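Local coordinates for immunoglobulin-like protein (Pseudomonas aeruginosa, PDB 3N6Y), which is of unknown function but adopts an immunoglobulin-like beta-sandwich fold and is made with a signal peptide, consistent with a role outside the cytoplasm, at residues G10-G15 / F52-Q57; Q40-P45 / A130-D135; T66-L71 / V90-V95; V77-G82 / E109-V114; D101-E106 / W118-F123. All blocks are in the same frame, centred on the assembly; numbering follows the deposited sequence. Where two conformers were deposited one is given.

Interaction 1. Residues G10-G15 / F52-Q57; sequences GPIEYG and FGMRYQ
Glu13 and Gly15 pair antiparallel with Arg55 and Gly53, each pair closed by two backbone hydrogen bonds, and Tyr14 faces Met54 at the non-hydrogen-bonded position between them. Glu13 and Arg55 share a face of the sheet and meet there in a side-on salt bridge: Arg55 NE donates to Glu13 OE2 at 2.9 Å in an almost straight bond (177°), while Arg55 NH2 reaches Glu13 OE1. OE2 is approached from above the carboxylate plane, with the two flat groups turned 45° apart. Arg55 NH1 is taken by Gln36 O. On the Tyr14-Met54 face the contacts between the segments are apolar. Selenomethionine Met54 brings CG to 4.0 Å from Ile12 CG2, and its side chain also touches Leu120 and Val122. Gly15 and Gly53 suit their places because at their positive phi a CB would be pressed against the carbonyl O of the preceding residue. Beyond the ladder a water links Pro11 O to Gln57 NE2. The pairing is that of a short strand on an immunoglobulin-like sandwich, ending where the chain turns a corner at Gly15.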
# COMPACT_ATOMS: atom_id res chain seq x y z
N GLY A 10 4.60 -13.41 -9.05
CA GLY A 10 4.88 -14.09 -7.80
C GLY A 10 3.97 -13.63 -6.65
O GLY A 10 3.06 -12.82 -6.85
N PRO A 11 4.26 -14.13 -5.44
CA PRO A 11 3.44 -13.90 -4.26
C PRO A 11 3.37 -12.45 -3.84
O PRO A 11 4.36 -11.71 -3.99
CB PRO A 11 4.18 -14.67 -3.16
CG PRO A 11 5.26 -15.41 -3.81
CD PRO A 11 5.55 -14.74 -5.09
N ILE A 12 2.23 -12.03 -3.32
CA ILE A 12 2.14 -10.72 -2.69
C ILE A 12 2.51 -10.88 -1.21
O ILE A 12 1.95 -11.72 -0.50
CB ILE A 12 0.73 -10.12 -2.83
CG1 ILE A 12 0.43 -9.80 -4.32
CG2 ILE A 12 0.63 -8.88 -2.01
CD1 ILE A 12 -0.98 -10.16 -4.71
N GLU A 13 3.45 -10.10 -0.71
CA GLU A 13 3.72 -10.13 0.72
C GLU A 13 2.74 -9.17 1.36
O GLU A 13 2.46 -8.10 0.80
CB GLU A 13 5.13 -9.65 1.02
CG GLU A 13 6.22 -10.45 0.31
CD GLU A 13 7.61 -9.82 0.48
OE1 GLU A 13 8.20 -10.02 1.56
OE2 GLU A 13 8.06 -9.10 -0.45
N TYR A 14 2.29 -9.48 2.56
CA TYR A 14 1.40 -8.54 3.25
C TYR A 14 1.56 -8.66 4.76
O TYR A 14 1.82 -9.77 5.27
CB TYR A 14 -0.05 -8.75 2.86
CG TYR A 14 -0.60 -10.04 3.32
CD1 TYR A 14 -1.16 -10.15 4.60
CD2 TYR A 14 -0.50 -11.19 2.53
CE1 TYR A 14 -1.66 -11.32 5.04
CE2 TYR A 14 -0.99 -12.39 2.97
CZ TYR A 14 -1.57 -12.46 4.22
OH TYR A 14 -2.04 -13.68 4.61
N GLY A 15 1.34 -7.55 5.46
CA GLY A 15 1.46 -7.52 6.90
C GLY A 15 2.12 -6.30 7.50
O GLY A 15 2.00 -5.21 6.95
N PHE A 52 2.13 -0.87 7.92
CA PHE A 52 1.57 -2.07 7.35
C PHE A 52 1.22 -1.89 5.87
O PHE A 52 1.12 -0.76 5.38
CB PHE A 52 0.30 -2.54 8.09
CG PHE A 52 -0.85 -1.54 8.02
CD1 PHE A 52 -0.90 -0.41 8.83
CD2 PHE A 52 -1.88 -1.72 7.09
CE1 PHE A 52 -1.92 0.49 8.74
CE2 PHE A 52 -2.94 -0.82 7.01
CZ PHE A 52 -2.95 0.29 7.83
N GLY A 53 1.07 -2.99 5.18
CA GLY A 53 0.68 -2.97 3.79
C GLY A 53 1.18 -4.17 3.02
O GLY A 53 1.23 -5.28 3.57
N MSE A 54 1.52 -3.94 1.77
CA MSE A 54 1.87 -4.93 0.77
C MSE A 54 3.24 -4.63 0.11
O MSE A 54 3.59 -3.44 -0.09
CB MSE A 54 0.76 -5.00 -0.31
CG MSE A 54 -0.52 -5.71 0.15
SE MSE A 54 -1.77 -5.73 -1.33
CE MSE A 54 -2.06 -3.85 -1.50
N ARG A 55 3.95 -5.69 -0.29
CA ARG A 55 5.15 -5.59 -1.10
C ARG A 55 4.98 -6.66 -2.17
O ARG A 55 4.56 -7.79 -1.90
CB ARG A 55 6.43 -5.78 -0.29
CG ARG A 55 7.69 -5.62 -1.14
CD ARG A 55 8.91 -5.42 -0.28
NE ARG A 55 9.11 -6.61 0.57
CZ ARG A 55 9.71 -6.59 1.75
NH1 ARG A 55 10.19 -5.47 2.27
NH2 ARG A 55 9.80 -7.71 2.45
N TYR A 56 5.29 -6.31 -3.40
CA TYR A 56 4.98 -7.15 -4.56
C TYR A 56 6.00 -6.88 -5.68
O TYR A 56 6.76 -5.89 -5.65
CB TYR A 56 3.53 -6.92 -5.06
CG TYR A 56 3.07 -5.48 -4.97
CD1 TYR A 56 2.47 -5.00 -3.82
CD2 TYR A 56 3.27 -4.59 -6.03
CE1 TYR A 56 2.08 -3.70 -3.72
CE2 TYR A 56 2.86 -3.30 -5.93
CZ TYR A 56 2.28 -2.84 -4.76
OH TYR A 56 1.89 -1.54 -4.61
N GLN A 57 6.02 -7.77 -6.66
CA GLN A 57 6.86 -7.64 -7.84
C GLN A 57 5.97 -7.52 -9.07
O GLN A 57 4.94 -8.23 -9.18
CB GLN A 57 7.79 -8.84 -8.00
CG GLN A 57 8.67 -9.11 -6.81
CD GLN A 57 9.38 -10.44 -6.95
OE1 GLN A 57 10.27 -10.57 -7.77
NE2 GLN A 57 8.95 -11.45 -6.18
O HOH W 1 4.38 -9.99 -6.28
O HOH W 2 7.02 -11.57 -3.97

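Interaction 2. Residues Q40-P45 / A130-D135; sequences QTTEVP and AEKSFD
Phe134 lies beside the backbone of Thr41-Val44. Its CB sits 3.7 Å from Thr42 O and also touches Val44 CG2. CG, anti to the carbonyl carbon (chi1 -57°), carries the ring past that same methyl, Phe134 CD1 coming to 3.7 Å from Val44 CG2. Farther out, Phe134 CE1 approaches Thr41 O at 3.6 Å, near the ring plane. This buried carbonyl has no hydrogen-bonding partner in the model, and the weakly positive C-H edge probably offsets part of that lack. CZ ends near Gly53 O. An apolar ring suits this inner face, where it also meets Phe52 edge-to-face. The backbones meanwhile run parallel: Asp135 N donates to Thr42 O at 2.8 Å, and Val44 N to Asp135 O at 2.9 Å. Strand 43-44 thereby adds a parallel edge to an otherwise antiparallel sheet, reminiscent of the parallel pairing with the last strand seen in many immunoglobulin-like domains. Thr41 prepares the turn into it, its OG1 accepting from Glu43 N in an ST turn. The acids Glu43 and Asp135 share the other face, where Arg137 offers each a long, weak ion pair. Thr42 CG2 touches Lys132 CE, their side chains crossing at about a right angle.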
# COMPACT_ATOMS: atom_id res chain seq x y z
N GLN A 40 3.73 -11.61 8.33
CA GLN A 40 2.52 -11.81 7.54
C GLN A 40 1.31 -11.85 8.44
O GLN A 40 1.21 -12.75 9.28
CB GLN A 40 2.60 -13.13 6.76
CG GLN A 40 1.36 -13.33 5.88
CD GLN A 40 1.48 -14.49 4.93
OE1 GLN A 40 2.18 -14.43 3.93
NE2 GLN A 40 0.72 -15.54 5.20
N THR A 41 0.39 -10.90 8.25
CA THR A 41 -0.83 -10.85 9.05
C THR A 41 -1.80 -9.85 8.43
O THR A 41 -1.35 -8.93 7.72
CB THR A 41 -0.53 -10.39 10.50
OG1 THR A 41 -1.74 -10.52 11.25
CG2 THR A 41 -0.04 -8.95 10.52
N THR A 42 -3.09 -10.02 8.75
CA THR A 42 -4.10 -8.99 8.49
C THR A 42 -4.50 -8.23 9.74
O THR A 42 -5.30 -7.28 9.65
CB THR A 42 -5.36 -9.59 7.82
OG1 THR A 42 -5.89 -10.70 8.59
CG2 THR A 42 -4.97 -10.00 6.39
N GLU A 43 -3.88 -8.59 10.86
CA GLU A 43 -4.20 -7.99 12.16
C GLU A 43 -3.09 -7.02 12.55
O GLU A 43 -1.95 -7.40 12.76
CB GLU A 43 -4.40 -9.09 13.21
CG GLU A 43 -5.58 -9.99 12.95
CD GLU A 43 -6.92 -9.28 13.17
OE1 GLU A 43 -6.99 -8.31 13.98
OE2 GLU A 43 -7.91 -9.71 12.54
N VAL A 44 -3.45 -5.75 12.62
CA VAL A 44 -2.51 -4.66 12.79
C VAL A 44 -2.75 -3.93 14.10
O VAL A 44 -3.86 -3.47 14.33
CB VAL A 44 -2.65 -3.72 11.61
CG1 VAL A 44 -1.78 -2.47 11.78
CG2 VAL A 44 -2.31 -4.43 10.28
N PRO A 45 -1.71 -3.77 14.94
CA PRO A 45 -1.91 -3.00 16.20
C PRO A 45 -2.22 -1.53 15.99
O PRO A 45 -1.54 -0.86 15.19
CB PRO A 45 -0.56 -3.12 16.92
CG PRO A 45 0.23 -4.09 16.21
CD PRO A 45 -0.34 -4.25 14.80
N ALA A 130 -3.48 -5.75 -6.98
CA ALA A 130 -3.39 -6.41 -5.68
C ALA A 130 -4.22 -5.70 -4.63
O ALA A 130 -4.37 -4.48 -4.72
CB ALA A 130 -1.94 -6.52 -5.23
N GLU A 131 -4.71 -6.44 -3.66
CA GLU A 131 -5.45 -5.82 -2.54
C GLU A 131 -5.31 -6.62 -1.28
O GLU A 131 -5.17 -7.86 -1.35
CB GLU A 131 -6.94 -5.64 -2.90
CG GLU A 131 -7.82 -6.85 -2.81
CD GLU A 131 -9.28 -6.47 -3.00
OE1 GLU A 131 -9.73 -5.53 -2.28
OE2 GLU A 131 -9.96 -7.11 -3.81
N LYS A 132 -5.40 -5.93 -0.15
CA LYS A 132 -5.50 -6.57 1.13
C LYS A 132 -6.28 -5.71 2.10
O LYS A 132 -6.10 -4.46 2.11
CB LYS A 132 -4.11 -6.84 1.73
CG LYS A 132 -4.08 -8.11 2.58
CD LYS A 132 -4.12 -9.40 1.70
CE LYS A 132 -4.21 -10.61 2.51
NZ LYS A 132 -4.49 -11.85 1.74
N SER A 133 -7.10 -6.42 2.91
CA SER A 133 -7.91 -5.81 3.98
C SER A 133 -7.24 -6.08 5.31
O SER A 133 -6.99 -7.26 5.63
CB SER A 133 -9.34 -6.34 3.96
OG SER A 133 -10.01 -5.83 2.82
N PHE A 134 -6.95 -5.01 6.07
CA PHE A 134 -6.37 -5.11 7.43
C PHE A 134 -7.34 -4.65 8.51
O PHE A 134 -8.05 -3.67 8.31
CB PHE A 134 -5.12 -4.29 7.53
CG PHE A 134 -4.09 -4.68 6.54
CD1 PHE A 134 -3.13 -5.60 6.85
CD2 PHE A 134 -4.06 -4.05 5.26
CE1 PHE A 134 -2.17 -5.95 5.92
CE2 PHE A 134 -3.12 -4.41 4.34
CZ PHE A 134 -2.17 -5.34 4.67
N ASP A 135 -7.30 -5.34 9.64
CA ASP A 135 -8.13 -5.06 10.82
C ASP A 135 -7.19 -4.43 11.86
O ASP A 135 -6.31 -5.12 12.37
CB ASP A 135 -8.73 -6.38 11.36
CG ASP A 135 -9.46 -6.20 12.66
OD1 ASP A 135 -10.27 -5.26 12.76
OD2 ASP A 135 -9.21 -7.01 13.59

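Interaction 3. Residues T66-L71 / V90-V95; sequences TPLTLL and VVQKLV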
# COMPACT_ATOMS: atom_id res chain seq x y z
N THR A 66 1.05 3.81 -17.82
CA THR A 66 0.14 4.40 -16.84
C THR A 66 0.69 4.10 -15.43
O THR A 66 1.02 2.96 -15.11
CB THR A 66 -1.27 3.83 -17.00
OG1 THR A 66 -1.76 4.10 -18.33
CG2 THR A 66 -2.29 4.37 -15.95
N PRO A 67 0.82 5.14 -14.60
CA PRO A 67 1.28 4.96 -13.24
C PRO A 67 0.31 4.16 -12.38
O PRO A 67 -0.82 3.80 -12.82
CB PRO A 67 1.39 6.40 -12.75
CG PRO A 67 0.21 7.00 -13.36
CD PRO A 67 0.25 6.48 -14.78
N LEU A 68 0.78 3.80 -11.19
CA LEU A 68 -0.07 3.13 -10.25
C LEU A 68 -0.91 4.14 -9.50
O LEU A 68 -0.49 5.25 -9.22
CB LEU A 68 0.73 2.28 -9.27
CG LEU A 68 1.61 1.19 -9.86
CD1 LEU A 68 2.30 0.43 -8.67
CD2 LEU A 68 0.75 0.26 -10.78
N THR A 69 -2.12 3.74 -9.15
CA THR A 69 -2.95 4.46 -8.18
C THR A 69 -3.03 3.55 -6.93
O THR A 69 -3.55 2.41 -6.98
CB THR A 69 -4.36 4.74 -8.70
OG1 THR A 69 -4.31 5.54 -9.90
CG2 THR A 69 -5.17 5.55 -7.65
N LEU A 70 -2.51 4.06 -5.82
CA LEU A 70 -2.61 3.36 -4.53
C LEU A 70 -3.81 3.95 -3.81
O LEU A 70 -3.77 5.13 -3.38
CB LEU A 70 -1.37 3.53 -3.65
CG LEU A 70 -0.05 2.80 -3.96
CD1 LEU A 70 0.37 2.94 -5.45
CD2 LEU A 70 1.06 3.37 -3.10
N LEU A 71 -4.84 3.15 -3.67
CA LEU A 71 -6.12 3.59 -3.09
C LEU A 71 -6.21 3.00 -1.71
O LEU A 71 -6.36 1.81 -1.55
CB LEU A 71 -7.30 3.11 -3.92
CG LEU A 71 -8.65 3.51 -3.33
CD1 LEU A 71 -8.79 5.09 -3.32
CD2 LEU A 71 -9.79 2.84 -4.10
N VAL A 90 -2.77 7.89 -3.91
CA VAL A 90 -1.37 8.23 -4.14
C VAL A 90 -1.05 7.75 -5.54
O VAL A 90 -1.34 6.59 -5.84
CB VAL A 90 -0.43 7.61 -3.10
CG1 VAL A 90 1.02 7.83 -3.49
CG2 VAL A 90 -0.69 8.19 -1.71
N VAL A 91 -0.52 8.65 -6.39
CA VAL A 91 -0.12 8.21 -7.74
C VAL A 91 1.38 7.91 -7.70
O VAL A 91 2.14 8.69 -7.15
CB VAL A 91 -0.51 9.19 -8.85
CG1 VAL A 91 0.06 8.67 -10.19
CG2 VAL A 91 -2.04 9.27 -8.91
N GLN A 92 1.77 6.73 -8.19
CA GLN A 92 3.17 6.30 -8.18
C GLN A 92 3.64 5.96 -9.59
O GLN A 92 3.16 4.97 -10.17
CB GLN A 92 3.34 5.07 -7.27
CG GLN A 92 4.76 4.45 -7.25
CD GLN A 92 4.83 3.10 -6.46
OE1 GLN A 92 4.27 2.99 -5.38
NE2 GLN A 92 5.53 2.10 -7.02
N LYS A 93 4.58 6.73 -10.13
CA LYS A 93 5.17 6.37 -11.44
C LYS A 93 5.91 5.03 -11.32
O LYS A 93 6.65 4.81 -10.39
CB LYS A 93 6.13 7.46 -11.93
CG LYS A 93 6.86 7.14 -13.25
CD LYS A 93 7.26 8.44 -13.98
CE LYS A 93 8.27 8.23 -15.12
NZ LYS A 93 7.91 7.17 -16.12
N LEU A 94 5.68 4.14 -12.29
CA LEU A 94 6.39 2.90 -12.36
C LEU A 94 7.87 3.11 -12.69
O LEU A 94 8.23 3.89 -13.55
CB LEU A 94 5.74 2.01 -13.42
CG LEU A 94 4.34 1.48 -13.04
CD1 LEU A 94 3.70 0.92 -14.31
CD2 LEU A 94 4.42 0.44 -11.92
N VAL A 95 8.73 2.42 -11.97
CA VAL A 95 10.18 2.48 -12.20
C VAL A 95 10.63 1.12 -12.68
O VAL A 95 10.68 0.19 -11.90
CB VAL A 95 10.91 2.85 -10.89
CG1 VAL A 95 12.38 2.75 -11.03
CG2 VAL A 95 10.46 4.26 -10.42
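Leu94 pushes its CD2 methyl against the branch point of Leu68, 3.6 Å from Leu68 CG and with both Leu68 methyls close by, so that a single bump is received by the fork of the other leucine. The two side chains cross at about a right angle. The remaining methyl, Leu94 CD1, sits near Thr66 O. Next along this face comes Gln92, whose CG stands anti to the backbone N (chi1 175°) and whose chain then runs out extended. Its amide lies against two leucines: NE2 is beside Leu68 CD1, and in one conformer Gln92 OE1 approaches Leu70 CD1 at 3.9 Å. Leu70 in turn meets Val90, CB to CB at 4.2 Å. Leucines suit positions 68, 70 and 94, which are buried; Leu68 also packs on Val122 and Leu58. Across the sheet, on the Thr69 face, the Pro67 ring rests its CG against Val91 CG1 at 3.6 Å. Beneath the side chains, antiparallel strands 68-71 and 90-92 are joined by four backbone bonds; one of them, from Leu70 N to Val90 O, is nearly straight at 174°. The backbone bonds thus hold the strands together, while the side chains, mainly apolar with the Gln92 amide among the leucines, meet in specific pairs that can help select the register.

Interaction 4. Residues V77-G82 / E109-V114; sequences VVTPDG and EPHEVV
Pro80 lays its CD over one face of the His111 imidazole, 3.7 Å from the ring centroid and 20° off the normal, the two side chains crossing at about a right angle. Thr79 CA covers the same face, so both make CH-pi contacts; the CD hydrogens, next to nitrogen, are slightly positive and suit a ring face. At the ring's edge, near its plane, stands Val77 CG1, 3.8 Å from His111 CD2, and Thr79 CG2 touches His111 NE2. His111 CB abuts Val78 O at 3.2 Å. A water bridges the backbones, accepting from Val78 N and donating to His111 O. Val77 CG2 meets Val114 CG2. Pro80 suits the second position of the type I turn Thr79-Gly82, and Gly82 tolerates the positive phi that closes it. The contact thus joins the turn after strand 76-78, outermost in its sheet and next to 84-92, to the 3-10 segment 110-112 in the loop linking strands 101-106 and 116-124.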
# COMPACT_ATOMS: atom_id res chain seq x y z
N VAL A 77 -10.03 8.87 8.90
CA VAL A 77 -8.96 9.60 9.58
C VAL A 77 -9.32 11.07 9.59
O VAL A 77 -9.48 11.69 8.54
CB VAL A 77 -7.61 9.39 8.84
CG1 VAL A 77 -6.50 10.30 9.44
CG2 VAL A 77 -7.23 7.90 8.91
N VAL A 78 -9.47 11.64 10.78
CA VAL A 78 -9.79 13.06 10.89
C VAL A 78 -8.53 13.82 11.25
O VAL A 78 -7.95 13.64 12.34
CB VAL A 78 -10.89 13.32 11.93
CG1 VAL A 78 -11.22 14.86 12.00
CG2 VAL A 78 -12.17 12.42 11.65
N THR A 79 -8.06 14.66 10.32
CA THR A 79 -6.85 15.42 10.55
C THR A 79 -7.15 16.59 11.49
O THR A 79 -8.32 16.91 11.72
CB THR A 79 -6.22 15.89 9.24
OG1 THR A 79 -7.23 16.31 8.31
CG2 THR A 79 -5.38 14.79 8.62
N PRO A 80 -6.10 17.21 12.10
CA PRO A 80 -6.35 18.27 13.08
C PRO A 80 -7.13 19.47 12.50
O PRO A 80 -7.74 20.22 13.27
CB PRO A 80 -4.94 18.71 13.48
CG PRO A 80 -4.12 17.43 13.34
CD PRO A 80 -4.68 16.80 12.08
N ASP A 81 -7.08 19.66 11.17
CA ASP A 81 -7.83 20.75 10.51
C ASP A 81 -9.33 20.43 10.44
O ASP A 81 -10.12 21.26 9.96
CB ASP A 81 -7.25 21.04 9.14
CG ASP A 81 -7.42 19.90 8.18
OD1 ASP A 81 -8.00 18.87 8.60
OD2 ASP A 81 -6.92 20.01 7.04
N GLY A 82 -9.72 19.25 10.93
CA GLY A 82 -11.12 18.85 10.99
C GLY A 82 -11.64 18.06 9.79
O GLY A 82 -12.78 17.61 9.79
N GLU A 109 1.13 9.92 13.31
CA GLU A 109 0.52 10.92 14.18
C GLU A 109 -0.72 10.32 14.84
O GLU A 109 -1.34 9.44 14.27
CB GLU A 109 0.12 12.13 13.37
CG GLU A 109 1.30 12.84 12.71
CD GLU A 109 0.86 14.09 12.01
OE1 GLU A 109 0.35 14.98 12.70
OE2 GLU A 109 0.99 14.14 10.76
N PRO A 110 -1.08 10.80 16.04
CA PRO A 110 -2.16 10.10 16.74
C PRO A 110 -3.50 9.96 15.99
O PRO A 110 -4.13 8.91 16.10
CB PRO A 110 -2.35 10.94 18.00
CG PRO A 110 -1.00 11.51 18.27
CD PRO A 110 -0.40 11.78 16.90
N HIS A 111 -3.88 10.97 15.22
CA HIS A 111 -5.17 10.95 14.51
C HIS A 111 -5.20 9.88 13.40
O HIS A 111 -6.28 9.58 12.86
CB HIS A 111 -5.48 12.33 13.92
CG HIS A 111 -4.48 12.82 12.94
ND1 HIS A 111 -3.42 13.63 13.29
CD2 HIS A 111 -4.37 12.61 11.60
CE1 HIS A 111 -2.71 13.90 12.21
NE2 HIS A 111 -3.27 13.32 11.16
N GLU A 112 -4.04 9.38 13.00
CA GLU A 112 -3.98 8.35 11.98
C GLU A 112 -4.29 6.94 12.52
O GLU A 112 -4.64 6.01 11.75
CB GLU A 112 -2.62 8.38 11.27
CG GLU A 112 -2.36 9.64 10.54
CD GLU A 112 -0.99 9.70 9.93
OE1 GLU A 112 -0.06 9.15 10.52
OE2 GLU A 112 -0.87 10.35 8.88
N VAL A 113 -4.20 6.78 13.86
CA VAL A 113 -4.46 5.49 14.50
C VAL A 113 -5.96 5.34 14.66
O VAL A 113 -6.52 5.75 15.68
CB VAL A 113 -3.77 5.40 15.90
CG1 VAL A 113 -4.05 4.01 16.57
CG2 VAL A 113 -2.25 5.73 15.81
N VAL A 114 -6.60 4.77 13.64
CA VAL A 114 -8.04 4.61 13.63
C VAL A 114 -8.40 3.14 13.51
O VAL A 114 -8.04 2.46 12.52
CB VAL A 114 -8.68 5.39 12.47
CG1 VAL A 114 -10.22 5.22 12.47
CG2 VAL A 114 -8.29 6.86 12.54
O HOH W 3 -8.84 10.53 13.46

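Interaction 5. Residues D101-E106 / W118-F123; sequences DVMAYE and WRLMVF
Tyr105 overlaps the rim of the Trp118 indole: CZ3 of the tryptophan stands 3.4 Å above the tyrosine ring, over its centre. Trp118 CH2, beside it, lies 3.4 Å from Tyr105 CE1. The ring planes are 49° apart, an oblique pairing that sets the corner of the indole over the phenol ring, while the indole N-H is satisfied by Val114 O. Farther along, selenomethionine Met103 reaches across fully extended, with CG anti to the backbone N (chi1 180°). Met103 SE lies 3.5 Å from Val122 CG2, the two side chains sliding past each other in opposite directions, and Met103 CE ends 3.7 Å from Leu120 CB. The unbranched methionine chain suits this place, being long enough to cross from its strand to the opposite sheet. No hydrogen bond joins the two strands, whose axes stay 8.2 Å apart at their closest. Strand 101-106 belongs with 51-59 and strand 116-124 with 127-136 and 68-74, so this is the face-to-face core packing of two sheets in an immunoglobulin-like beta sandwich.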
# COMPACT_ATOMS: atom_id res chain seq x y z
N ASP A 101 7.82 -3.27 -5.51
CA ASP A 101 6.95 -2.13 -5.34
C ASP A 101 6.20 -2.33 -4.02
O ASP A 101 6.00 -3.44 -3.60
CB ASP A 101 5.96 -2.07 -6.51
CG ASP A 101 6.61 -1.65 -7.82
OD1 ASP A 101 7.22 -2.52 -8.48
OD2 ASP A 101 6.53 -0.44 -8.14
N VAL A 102 5.92 -1.25 -3.32
CA VAL A 102 5.34 -1.25 -1.99
C VAL A 102 4.15 -0.33 -1.94
O VAL A 102 4.13 0.74 -2.56
CB VAL A 102 6.36 -0.78 -0.96
CG1 VAL A 102 5.74 -0.60 0.45
CG2 VAL A 102 7.56 -1.74 -0.90
N MSE A 103 3.15 -0.77 -1.22
CA MSE A 103 2.02 0.08 -0.83
C MSE A 103 1.85 -0.08 0.68
O MSE A 103 1.38 -1.11 1.16
CB MSE A 103 0.71 -0.28 -1.54
CG MSE A 103 -0.40 0.62 -1.10
SE MSE A 103 -2.04 0.14 -2.05
CE MSE A 103 -3.17 1.44 -1.12
N ALA A 104 2.25 0.95 1.41
CA ALA A 104 2.23 0.92 2.87
C ALA A 104 1.63 2.17 3.48
O ALA A 104 1.64 3.28 2.85
CB ALA A 104 3.61 0.64 3.43
N TYR A 105 1.21 2.01 4.73
CA TYR A 105 0.67 3.07 5.54
C TYR A 105 1.30 2.96 6.92
O TYR A 105 1.37 1.85 7.44
CB TYR A 105 -0.85 2.99 5.65
CG TYR A 105 -1.48 4.24 6.22
CD1 TYR A 105 -1.67 4.37 7.59
CD2 TYR A 105 -1.86 5.30 5.39
CE1 TYR A 105 -2.25 5.53 8.12
CE2 TYR A 105 -2.45 6.49 5.92
CZ TYR A 105 -2.65 6.56 7.29
OH TYR A 105 -3.21 7.67 7.83
N GLU A 106 1.74 4.11 7.46
CA GLU A 106 2.30 4.16 8.81
C GLU A 106 1.54 5.14 9.71
O GLU A 106 1.21 6.27 9.30
CB GLU A 106 3.82 4.47 8.78
CG GLU A 106 4.51 4.17 10.11
CD GLU A 106 6.04 4.19 10.06
OE1 GLU A 106 6.63 3.82 9.01
OE2 GLU A 106 6.67 4.54 11.09
N TRP A 118 -9.07 -1.27 7.09
CA TRP A 118 -8.34 -0.51 6.12
C TRP A 118 -8.12 -1.46 4.94
O TRP A 118 -7.61 -2.60 5.10
CB TRP A 118 -6.98 -0.12 6.68
CG TRP A 118 -7.02 0.87 7.79
CD1 TRP A 118 -7.56 0.70 9.05
CD2 TRP A 118 -6.42 2.14 7.78
NE1 TRP A 118 -7.32 1.84 9.79
CE2 TRP A 118 -6.63 2.73 9.04
CE3 TRP A 118 -5.73 2.84 6.81
CZ2 TRP A 118 -6.18 4.01 9.34
CZ3 TRP A 118 -5.28 4.13 7.09
CH2 TRP A 118 -5.50 4.69 8.35
N ARG A 119 -8.58 -1.03 3.79
CA ARG A 119 -8.48 -1.80 2.57
C ARG A 119 -7.52 -1.06 1.66
O ARG A 119 -7.78 0.07 1.26
CB ARG A 119 -9.89 -2.00 1.96
CG ARG A 119 -9.91 -2.66 0.57
CD ARG A 119 -11.34 -2.85 0.03
NE ARG A 119 -11.45 -3.82 -1.06
CZ ARG A 119 -12.59 -4.09 -1.71
NH1 ARG A 119 -13.72 -3.45 -1.42
NH2 ARG A 119 -12.60 -5.04 -2.66
N LEU A 120 -6.39 -1.70 1.32
CA LEU A 120 -5.33 -1.12 0.49
C LEU A 120 -5.37 -1.81 -0.86
O LEU A 120 -5.36 -3.06 -0.94
CB LEU A 120 -3.96 -1.39 1.16
CG LEU A 120 -3.53 -0.33 2.20
CD1 LEU A 120 -4.57 -0.09 3.29
CD2 LEU A 120 -2.23 -0.75 2.84
N MSE A 121 -5.51 -1.03 -1.89
CA MSE A 121 -5.74 -1.51 -3.25
C MSE A 121 -4.79 -0.82 -4.18
O MSE A 121 -4.73 0.41 -4.22
CB MSE A 121 -7.21 -1.25 -3.66
CG MSE A 121 -8.21 -1.82 -2.69
SE MSE A 121 -10.03 -1.29 -3.21
CE MSE A 121 -10.40 -2.82 -4.40
N VAL A 122 -4.02 -1.63 -4.93
CA VAL A 122 -3.16 -1.13 -5.99
C VAL A 122 -3.81 -1.33 -7.36
O VAL A 122 -4.07 -2.44 -7.77
CB VAL A 122 -1.79 -1.88 -6.06
CG1 VAL A 122 -0.88 -1.17 -7.10
CG2 VAL A 122 -1.15 -1.94 -4.74
N PHE A 123 -4.01 -0.20 -8.05
CA PHE A 123 -4.58 -0.20 -9.40
C PHE A 123 -3.58 0.32 -10.42
O PHE A 123 -2.74 1.21 -10.13
CB PHE A 123 -5.78 0.75 -9.47
CG PHE A 123 -6.98 0.28 -8.72
CD1 PHE A 123 -7.19 0.58 -7.36
CD2 PHE A 123 -7.93 -0.44 -9.37
CE1 PHE A 123 -8.33 0.12 -6.70
CE2 PHE A 123 -9.07 -0.92 -8.68
CZ PHE A 123 -9.26 -0.61 -7.36

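How the interactions relate
Interaction 5 lies at the centre of the chain, with the others around it. It touches all four: strand 51-59 of interaction 1 pairs with 101-106, strands 127-136 and 68-74 of interactions 2 and 3 flank 116-124, and Val77 and Glu112 of interaction 4 pack on Trp118 and Tyr105. Interactions 2 and 3 sit about 21 Å apart between centres, on opposite sides of the chain's centre, and interactions 1 and 4 about 26 Å apart. Along the chain interaction 1 closes before 3, 4 and 5 open, interaction 4 alternates with 3 and 5, and interaction 2 encloses those three and alternates with 1, so that sequence-distant strands are joined within one sandwich.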